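Putative fimbrial subunit (Corynebacterium diphtheriae, PDB 4HSQ) is the major pilin SpaD, represented here by domains D2 and D3, and probably polymerises into the shaft of cell-surface adhesive pili. Local coordinates at residues 40-45 and 132-137; 54-59 and 69-74; 74-77 and 82-85. One frame throughout, in Å; residues are numbered along the deposited sequence.

In the fold
All three interactions belong to one beta-sandwich domain, the Sgo0707 N2 domain, and all lie away from the calcium site. Strands 41-46, 82-87 and 71-73 are successive neighbours in one sheet. Interaction 1 lies on the outer side of that sheet. Interaction 2 joins it to the facing sheet through strand 51-61. Interaction 3 closes the turn between strands 71-73 and 82-87, and shares N74 with interaction 2. The centres of interactions 2 and 3 are about 10 Å apart, and V73 CG1 packs 3.6 Å from L83 CD1. Interactions 1 and 3 have centres about 15 Å apart and meet through the backbone, where D45 O lies 2.7 Å from L83 N, a probable hydrogen bond.

Interaction 1 (40-45 and 132-137); sequences AFRFED and DKEVKN
The R42 guanidinium meets E134 at its edge, with E134 OE2 near its plane. A water lies on the same NH1/NH2 side, in plane; E44 lies in plane at the NE/NH2 side. The carboxylate of E134 is turned 65° from the guanidinium. R42, E44 and E134 form a salt-bridge network on the outer surface of a beta sandwich, in the Sgo0707 N2 part of the pilin. The network joins strands 41-46 and 134-138 across strand 117-127, which lies between them. On the buried side, F41 CE1 lies over one face of the F43 ring, offset toward its rim.

R42 NH1 and E134 OE2 make a long salt bridge of 3.6 Å. The water bridges the pair as well. It accepts from R42 NH2 at 2.8 Å and donates to E134 OE1 at 2.6 Å. OE2 is thus tied to the arginine directly, and OE1 through the water. With chi1 at 73° and an extended chain to NE, R42 carries its guanidinium out to both carboxylates. The R42 side chain also touches V84 and T86 of strand 82-87.

E44 holds the NE side of the guanidinium. Its OE1 is also salt-bridged to K82. R42 NE gives a nearly straight hydrogen bond of 2.7 Å to E44 OE2, reaching that oxygen from 40° above the carboxylate plane.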
# COMPACT_ATOMS: atom_id res chain seq x y z
N ALA A 40 -8.28 -30.33 -9.70
CA ALA A 40 -8.06 -29.37 -8.61
C ALA A 40 -7.14 -28.26 -9.05
O ALA A 40 -6.15 -28.50 -9.73
CB ALA A 40 -7.50 -30.06 -7.37
N PHE A 41 -7.46 -27.03 -8.66
CA PHE A 41 -6.64 -25.85 -8.92
C PHE A 41 -7.00 -24.81 -7.89
O PHE A 41 -8.17 -24.50 -7.73
CB PHE A 41 -6.87 -25.29 -10.34
CG PHE A 41 -5.83 -24.28 -10.75
CD1 PHE A 41 -5.89 -22.96 -10.29
CD2 PHE A 41 -4.76 -24.65 -11.55
CE1 PHE A 41 -4.90 -22.04 -10.63
CE2 PHE A 41 -3.76 -23.72 -11.89
CZ PHE A 41 -3.85 -22.42 -11.43
N ARG A 42 -6.00 -24.26 -7.19
CA ARG A 42 -6.25 -23.18 -6.24
C ARG A 42 -5.06 -22.22 -6.14
O ARG A 42 -3.93 -22.57 -6.51
CB ARG A 42 -6.63 -23.72 -4.84
CG ARG A 42 -5.47 -24.35 -4.03
CD ARG A 42 -6.01 -25.01 -2.78
NE ARG A 42 -4.93 -25.44 -1.88
CZ ARG A 42 -4.43 -26.67 -1.83
NH1 ARG A 42 -4.88 -27.61 -2.65
NH2 ARG A 42 -3.47 -26.96 -0.97
N PHE A 43 -5.34 -21.00 -5.70
CA PHE A 43 -4.33 -20.00 -5.38
C PHE A 43 -4.31 -19.86 -3.91
O PHE A 43 -5.37 -19.80 -3.30
CB PHE A 43 -4.68 -18.62 -6.01
CG PHE A 43 -5.02 -18.58 -7.47
CD1 PHE A 43 -4.10 -18.11 -8.40
CD2 PHE A 43 -6.30 -18.93 -7.91
CE1 PHE A 43 -4.44 -18.02 -9.76
CE2 PHE A 43 -6.64 -18.82 -9.27
CZ PHE A 43 -5.71 -18.35 -10.18
N GLU A 44 -3.11 -19.72 -3.32
CA GLU A 44 -2.97 -19.49 -1.89
C GLU A 44 -2.07 -18.30 -1.70
O GLU A 44 -1.12 -18.15 -2.45
CB GLU A 44 -2.42 -20.73 -1.16
CG GLU A 44 -3.50 -21.77 -0.99
CD GLU A 44 -3.19 -22.90 -0.03
OE1 GLU A 44 -2.13 -22.85 0.63
OE2 GLU A 44 -4.01 -23.85 0.04
N ASP A 45 -2.39 -17.44 -0.74
CA ASP A 45 -1.57 -16.26 -0.49
C ASP A 45 -1.66 -15.87 0.97
O ASP A 45 -2.73 -15.48 1.46
CB ASP A 45 -2.02 -15.10 -1.40
CG ASP A 45 -1.04 -13.92 -1.44
OD1 ASP A 45 -0.50 -13.57 -0.38
OD2 ASP A 45 -0.96 -13.26 -2.50
N ASP A 132 -1.70 -37.31 -11.72
CA ASP A 132 -2.54 -37.19 -10.51
C ASP A 132 -1.72 -36.73 -9.29
O ASP A 132 -2.20 -36.80 -8.15
CB ASP A 132 -3.34 -38.48 -10.21
CG ASP A 132 -4.51 -38.72 -11.15
OD1 ASP A 132 -5.40 -37.84 -11.24
OD2 ASP A 132 -4.56 -39.81 -11.76
N LYS A 133 -0.51 -36.21 -9.53
CA LYS A 133 0.39 -35.69 -8.52
C LYS A 133 0.05 -34.22 -8.23
O LYS A 133 -0.34 -33.50 -9.15
CB LYS A 133 1.86 -35.81 -8.98
CG LYS A 133 2.36 -37.26 -9.04
CD LYS A 133 3.67 -37.39 -9.78
CE LYS A 133 4.29 -38.76 -9.58
NZ LYS A 133 4.91 -38.91 -8.23
N GLU A 134 0.19 -33.79 -6.96
CA GLU A 134 -0.05 -32.40 -6.59
C GLU A 134 1.20 -31.60 -6.92
O GLU A 134 2.30 -32.03 -6.56
CB GLU A 134 -0.44 -32.27 -5.10
CG GLU A 134 -1.05 -30.91 -4.78
CD GLU A 134 -1.62 -30.74 -3.38
OE1 GLU A 134 -0.82 -30.73 -2.41
OE2 GLU A 134 -2.84 -30.50 -3.26
N VAL A 135 1.04 -30.46 -7.62
CA VAL A 135 2.13 -29.57 -8.02
C VAL A 135 1.94 -28.24 -7.30
O VAL A 135 0.80 -27.75 -7.21
CB VAL A 135 2.19 -29.39 -9.57
CG1 VAL A 135 3.22 -28.34 -9.98
CG2 VAL A 135 2.46 -30.72 -10.28
N LYS A 136 3.03 -27.67 -6.75
CA LYS A 136 2.99 -26.39 -6.06
C LYS A 136 4.04 -25.46 -6.68
O LYS A 136 5.25 -25.73 -6.62
CB LYS A 136 3.19 -26.57 -4.54
CG LYS A 136 3.13 -25.26 -3.76
CD LYS A 136 3.95 -25.34 -2.47
CE LYS A 136 3.47 -24.36 -1.43
NZ LYS A 136 2.41 -24.94 -0.57
N ASN A 137 3.57 -24.38 -7.32
CA ASN A 137 4.43 -23.38 -7.95
C ASN A 137 4.30 -22.08 -7.20
O ASN A 137 3.18 -21.64 -6.92
CB ASN A 137 4.07 -23.20 -9.41
CG ASN A 137 4.35 -24.42 -10.22
OD1 ASN A 137 5.31 -25.15 -9.98
ND2 ASN A 137 3.53 -24.66 -11.22
O HOH W 1 -2.06 -29.34 -0.62

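Interaction 2 (54-59 and 69-74)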
# COMPACT_ATOMS: atom_id res chain seq x y z
N GLN A 54 -10.01 -7.34 0.96
CA GLN A 54 -11.29 -6.71 0.59
C GLN A 54 -12.15 -7.69 -0.20
O GLN A 54 -13.23 -8.08 0.26
CB GLN A 54 -11.06 -5.43 -0.24
CG GLN A 54 -10.16 -4.38 0.44
CD GLN A 54 -10.70 -3.94 1.77
OE1 GLN A 54 -10.13 -4.20 2.84
NE2 GLN A 54 -11.81 -3.29 1.74
N LYS A 55 -11.68 -8.08 -1.40
CA LYS A 55 -12.45 -8.94 -2.31
C LYS A 55 -11.61 -9.40 -3.45
O LYS A 55 -10.59 -8.78 -3.78
CB LYS A 55 -13.68 -8.15 -2.88
CG LYS A 55 -13.30 -6.90 -3.72
CD LYS A 55 -14.50 -6.26 -4.43
CE LYS A 55 -14.08 -5.01 -5.19
NZ LYS A 55 -13.96 -3.81 -4.30
N VAL A 56 -12.08 -10.46 -4.13
CA VAL A 56 -11.51 -10.91 -5.38
C VAL A 56 -12.15 -10.00 -6.42
O VAL A 56 -13.36 -9.75 -6.31
CB VAL A 56 -11.81 -12.42 -5.63
CG1 VAL A 56 -11.49 -12.84 -7.08
CG2 VAL A 56 -11.07 -13.31 -4.62
N THR A 57 -11.38 -9.47 -7.36
CA THR A 57 -11.93 -8.59 -8.41
C THR A 57 -12.05 -9.37 -9.72
O THR A 57 -12.95 -9.11 -10.52
CB THR A 57 -11.10 -7.31 -8.59
OG1 THR A 57 -9.81 -7.67 -9.03
CG2 THR A 57 -10.96 -6.49 -7.31
N GLU A 58 -11.14 -10.34 -9.94
CA GLU A 58 -11.22 -11.14 -11.16
C GLU A 58 -10.50 -12.45 -11.04
O GLU A 58 -9.42 -12.51 -10.47
CB GLU A 58 -10.64 -10.35 -12.37
CG GLU A 58 -10.67 -11.11 -13.69
CD GLU A 58 -9.99 -10.31 -14.77
OE1 GLU A 58 -8.74 -10.30 -14.81
OE2 GLU A 58 -10.71 -9.63 -15.55
N VAL A 59 -11.11 -13.49 -11.60
CA VAL A 59 -10.54 -14.82 -11.78
C VAL A 59 -10.71 -15.13 -13.27
O VAL A 59 -11.84 -15.08 -13.76
CB VAL A 59 -11.11 -15.95 -10.89
CG1 VAL A 59 -10.33 -17.23 -11.12
CG2 VAL A 59 -11.05 -15.58 -9.41
N SER A 69 -19.59 -18.63 -8.91
CA SER A 69 -19.89 -20.06 -8.74
C SER A 69 -18.70 -20.92 -9.16
O SER A 69 -18.67 -22.11 -8.85
CB SER A 69 -21.13 -20.45 -9.55
OG SER A 69 -22.27 -19.85 -8.98
N ASP A 70 -17.72 -20.31 -9.86
CA ASP A 70 -16.56 -21.00 -10.42
C ASP A 70 -15.40 -21.13 -9.43
O ASP A 70 -14.44 -21.85 -9.71
CB ASP A 70 -16.09 -20.31 -11.70
CG ASP A 70 -17.11 -20.37 -12.82
OD1 ASP A 70 -17.81 -21.40 -12.95
OD2 ASP A 70 -17.17 -19.40 -13.60
N TYR A 71 -15.49 -20.47 -8.27
CA TYR A 71 -14.43 -20.54 -7.28
C TYR A 71 -14.99 -20.29 -5.88
O TYR A 71 -16.07 -19.72 -5.73
CB TYR A 71 -13.28 -19.55 -7.60
CG TYR A 71 -13.70 -18.09 -7.62
CD1 TYR A 71 -13.69 -17.32 -6.45
CD2 TYR A 71 -14.09 -17.47 -8.81
CE1 TYR A 71 -14.08 -15.97 -6.47
CE2 TYR A 71 -14.48 -16.12 -8.83
CZ TYR A 71 -14.46 -15.38 -7.66
OH TYR A 71 -14.82 -14.05 -7.66
N THR A 72 -14.25 -20.71 -4.86
CA THR A 72 -14.66 -20.35 -3.50
C THR A 72 -13.57 -19.44 -2.98
O THR A 72 -12.43 -19.52 -3.45
CB THR A 72 -14.88 -21.56 -2.58
OG1 THR A 72 -13.64 -22.21 -2.38
CG2 THR A 72 -15.93 -22.54 -3.09
N VAL A 73 -13.92 -18.57 -2.03
CA VAL A 73 -12.99 -17.70 -1.33
C VAL A 73 -13.13 -18.02 0.13
O VAL A 73 -14.26 -18.08 0.63
CB VAL A 73 -13.24 -16.18 -1.58
CG1 VAL A 73 -12.05 -15.33 -1.09
CG2 VAL A 73 -13.50 -15.89 -3.05
N ASN A 74 -12.03 -18.19 0.84
CA ASN A 74 -12.15 -18.41 2.29
C ASN A 74 -12.30 -17.01 2.96
O ASN A 74 -12.52 -16.00 2.28
CB ASN A 74 -10.91 -19.19 2.80
CG ASN A 74 -9.63 -18.37 2.81
OD1 ASN A 74 -9.44 -17.40 2.05
ND2 ASN A 74 -8.75 -18.68 3.75
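This contact is part of the core between the two sheets of a beta sandwich. V56 and V59 of strand 51-61 face Y71 and V73 of strand 71-73. The short segments run nearly antiparallel, at 159°.

Y71 has CG between its backbone N and carbonyl carbon (chi1 61°), which stands the ring out toward V56 and V59. V59 CG2 sits over one face of that ring in a CH-pi contact. It is 3.7 Å from the Y71 ring centroid and only 19° off the normal. Its closest ring atom is Y71 CE2, at 3.5 Å. V56 comes from the opposite direction and meets the phenol end, with V56 CG1 3.6 Å from Y71 OH. The other branch of V56 slides past V73, where the two CG2 methyls are 3.9 Å apart. V73 CG2 also lies in the plane of the Y71 ring, at its edge.

T57 and E58 both face T104 in a classic beta bulge. The bulge is consistent with V56 and V59, three residues apart, both pointing toward strand 71-73. Both valines also touch L103. The strand axes are 9.4 Å apart and no hydrogen bond crosses, as in the sheet-to-sheet packing of a beta sandwich.

Interaction 3 (74-77 and 82-85)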
# COMPACT_ATOMS: atom_id res chain seq x y z
N ASN A 74 -12.03 -18.19 0.84
CA ASN A 74 -12.15 -18.41 2.29
C ASN A 74 -12.30 -17.01 2.96
O ASN A 74 -12.52 -16.00 2.28
CB ASN A 74 -10.91 -19.19 2.80
CG ASN A 74 -9.63 -18.37 2.81
OD1 ASN A 74 -9.44 -17.40 2.05
ND2 ASN A 74 -8.75 -18.68 3.75
N ASP A 75 -12.15 -16.94 4.28
CA ASP A 75 -12.16 -15.68 5.03
C ASP A 75 -10.76 -15.51 5.63
O ASP A 75 -10.48 -16.16 6.65
CB ASP A 75 -13.27 -15.66 6.11
CG ASP A 75 -13.33 -14.37 6.93
OD1 ASP A 75 -12.84 -13.32 6.45
OD2 ASP A 75 -13.88 -14.40 8.04
N PRO A 76 -9.84 -14.72 5.01
CA PRO A 76 -8.47 -14.61 5.56
C PRO A 76 -8.44 -14.23 7.04
O PRO A 76 -7.63 -14.80 7.76
CB PRO A 76 -7.83 -13.54 4.67
CG PRO A 76 -8.50 -13.78 3.34
CD PRO A 76 -9.96 -13.94 3.76
N ALA A 77 -9.34 -13.35 7.52
CA ALA A 77 -9.38 -12.95 8.93
C ALA A 77 -9.45 -14.17 9.90
O ALA A 77 -8.89 -14.09 10.99
CB ALA A 77 -10.55 -12.02 9.19
N LYS A 82 -4.48 -15.88 5.70
CA LYS A 82 -4.15 -16.59 4.47
C LYS A 82 -5.39 -16.57 3.56
O LYS A 82 -6.49 -16.93 4.00
CB LYS A 82 -3.69 -18.04 4.74
CG LYS A 82 -3.20 -18.74 3.46
CD LYS A 82 -2.55 -20.08 3.73
CE LYS A 82 -3.50 -21.24 3.56
NZ LYS A 82 -2.77 -22.53 3.50
N LEU A 83 -5.22 -16.11 2.32
CA LEU A 83 -6.27 -16.11 1.30
C LEU A 83 -6.19 -17.40 0.49
O LEU A 83 -5.10 -17.78 0.05
CB LEU A 83 -6.13 -14.89 0.34
CG LEU A 83 -7.10 -14.86 -0.87
CD1 LEU A 83 -8.53 -14.66 -0.39
CD2 LEU A 83 -6.70 -13.73 -1.86
N VAL A 84 -7.32 -18.08 0.28
CA VAL A 84 -7.36 -19.28 -0.55
C VAL A 84 -8.50 -19.12 -1.55
O VAL A 84 -9.64 -18.95 -1.13
CB VAL A 84 -7.51 -20.60 0.27
CG1 VAL A 84 -7.45 -21.82 -0.65
CG2 VAL A 84 -6.44 -20.72 1.36
N VAL A 85 -8.19 -19.15 -2.84
CA VAL A 85 -9.18 -19.06 -3.93
C VAL A 85 -9.14 -20.40 -4.63
O VAL A 85 -8.12 -20.73 -5.23
CB VAL A 85 -8.91 -17.87 -4.89
CG1 VAL A 85 -9.96 -17.84 -5.99
CG2 VAL A 85 -8.88 -16.55 -4.11
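Residues 74-77 leave strand 71-73 and turn back toward strand 82-87, the next strand in the chain. N74 N donates to V84 O at 3.2 Å. Beyond it the chain enters a short 3-10 segment at P76 and A77. P76 still lies close to the strand, with its CA 4.9 Å from K82 CA.

The side chain of N74 continues the pairing. Its CG lies between the backbone N and the carbonyl carbon (chi1 72°), which brings the amide up against the edge of the strand. V84 N donates to N74 OD1 at 2.8 Å, from 60° out of the carbonyl plane and not along a lone pair. N74 ND2 gives a nearly straight bond (173°) of 2.9 Å to K82 O, which lies close to the amide plane. ND2 also bonds to D79 OD2 within the turn.

P76 packs beside this amide. Its CA makes a CA-H...O contact with K82 O, and its CG meets L83 CD1 at 3.8 Å. P76 and L83 both reach F53 of the opposite sheet.

The N74 amide partly stands in for a peptide group, despite the off-plane approach to OD1. It offers oxygen to a donor and nitrogen to acceptors, which fixes its flip and satisfies the strand edge where the main chain has turned off.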